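Local atomic coordinates of putative hydrolase (PDB entry 3D6L), a protein that probably hydrolyses long-chain fatty acyl-CoA thioesters, as a hexameric hot dog fold thioesterase of Campylobacter jejuni. Residues A[123-126]-A[127-130]. Sequence-based numbering, arbitrary orientation.
Sequences PISE and ELKR
Ser125 turns its hydroxyl back onto the first turn of the helix, where OG accepts a weak bond from Leu128 N at 3.4 Å. A chi1 of 82° sets OG between the backbone N and the carbonyl carbon of Ser125, the rotation that puts it nearly in line with Leu128 N-H and beside Leu128 CG. The carbonyl of the same residue starts the helical bonding: Lys129 N reaches Ser125 O at 3.3 Å, nearly straight (166°) and in the carbonyl plane. One residue further on, Arg130 N bonds to Glu126 O at 2.9 Å. The Arg130 side chain, bent at chi3, brings one guanidinium face over Glu126 O, which sits toward its rim. It runs alongside Glu126, whose OE2 lies at the guanidinium edge, 4.0 Å from NH1, a long salt bridge with the two planes 82° apart. On another side of the turn the extended Lys129 chain crosses Ile124 at about a right angle, with CG 3.9 Å from Ile124 CG2, and NZ hydrogen-bonds to Gly79 O. Val78 touches both side chains, which thus pack helix and preceding loop against strand 68-78. Ser125 holds the N-cap position, its hydroxyl making a weak capping bond, at the short C-terminal helix 126-130 that follows the hot dog sheet.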
loop_
_atom_site.group_PDB
_atom_site.type_symbol
_atom_site.label_atom_id
_atom_site.label_comp_id
_atom_site.label_asym_id
_atom_site.label_seq_id
_atom_site.Cartn_x
_atom_site.Cartn_y
_atom_site.Cartn_z
ATOM N N PRO A 123 25.639 -20.900 13.138
ATOM C CA PRO A 123 26.929 -20.278 13.463
ATOM C C PRO A 123 27.594 -19.716 12.213
ATOM O O PRO A 123 27.638 -20.385 11.182
ATOM C CB PRO A 123 27.750 -21.438 14.041
ATOM C CG PRO A 123 26.731 -22.418 14.512
ATOM C CD PRO A 123 25.623 -22.331 13.496
ATOM N N ILE A 124 28.075 -18.479 12.310
ATOM C CA ILE A 124 28.695 -17.788 11.181
ATOM C C ILE A 124 30.049 -18.428 10.859
ATOM O O ILE A 124 30.858 -18.683 11.762
ATOM C CB ILE A 124 28.871 -16.271 11.469
ATOM C CG1 ILE A 124 27.525 -15.634 11.831
ATOM C CG2 ILE A 124 29.513 -15.560 10.272
ATOM C CD1 ILE A 124 27.625 -14.322 12.568
ATOM N N SER A 125 30.282 -18.681 9.570
ATOM C CA SER A 125 31.515 -19.312 9.109
ATOM C C SER A 125 32.712 -18.400 9.330
ATOM O O SER A 125 32.654 -17.210 9.017
ATOM C CB SER A 125 31.411 -19.692 7.630
ATOM O OG SER A 125 31.685 -18.582 6.796
ATOM N N GLU A 126 33.791 -18.968 9.864
ATOM C CA GLU A 126 35.018 -18.214 10.145
ATOM C C GLU A 126 35.640 -17.576 8.888
ATOM O O GLU A 126 36.322 -16.550 8.977
ATOM C CB GLU A 126 36.046 -19.058 10.951
ATOM C CG GLU A 126 35.869 -20.599 10.856
ATOM C CD GLU A 126 37.023 -21.410 11.477
ATOM O OE1 GLU A 126 37.119 -21.467 12.731
ATOM O OE2 GLU A 126 37.821 -22.016 10.707
ATOM N N GLU A 127 35.372 -18.172 7.725
ATOM C CA GLU A 127 35.853 -17.644 6.450
ATOM C C GLU A 127 35.250 -16.283 6.103
ATOM O O GLU A 127 35.964 -15.373 5.693
ATOM C CB GLU A 127 35.585 -18.626 5.315
ATOM C CG GLU A 127 36.075 -18.124 3.951
ATOM C CD GLU A 127 35.795 -19.103 2.830
ATOM O OE1 GLU A 127 36.164 -20.294 2.976
ATOM O OE2 GLU A 127 35.221 -18.685 1.796
ATOM N N LEU A 128 33.934 -16.158 6.256
ATOM C CA LEU A 128 33.237 -14.911 5.965
ATOM C C LEU A 128 33.616 -13.836 6.971
ATOM O O LEU A 128 33.698 -12.655 6.624
ATOM C CB LEU A 128 31.725 -15.120 5.949
ATOM C CG LEU A 128 31.141 -16.037 4.870
ATOM C CD1 LEU A 128 29.649 -16.183 5.091
ATOM C CD2 LEU A 128 31.436 -15.545 3.458
ATOM N N LYS A 129 33.853 -14.252 8.214
ATOM C CA LYS A 129 34.393 -13.362 9.237
ATOM C C LYS A 129 35.776 -12.865 8.839
ATOM O O LYS A 129 36.056 -11.676 8.981
ATOM C CB LYS A 129 34.463 -14.050 10.600
ATOM C CG LYS A 129 33.122 -14.321 11.239
ATOM C CD LYS A 129 33.308 -14.599 12.713
ATOM C CE LYS A 129 32.211 -15.491 13.258
ATOM N NZ LYS A 129 32.503 -15.893 14.659
ATOM N N ARG A 130 36.626 -13.768 8.337
ATOM C CA ARG A 130 37.985 -13.415 7.904
ATOM C C ARG A 130 38.000 -12.404 6.758
ATOM O O ARG A 130 38.769 -11.445 6.796
ATOM C CB ARG A 130 38.803 -14.654 7.519
ATOM C CG ARG A 130 39.484 -15.359 8.694
ATOM C CD ARG A 130 40.574 -16.344 8.237
ATOM N NE ARG A 130 40.072 -17.329 7.276
ATOM C CZ ARG A 130 39.463 -18.472 7.591
ATOM N NH1 ARG A 130 39.268 -18.807 8.860
ATOM N NH2 ARG A 130 39.045 -19.284 6.626
#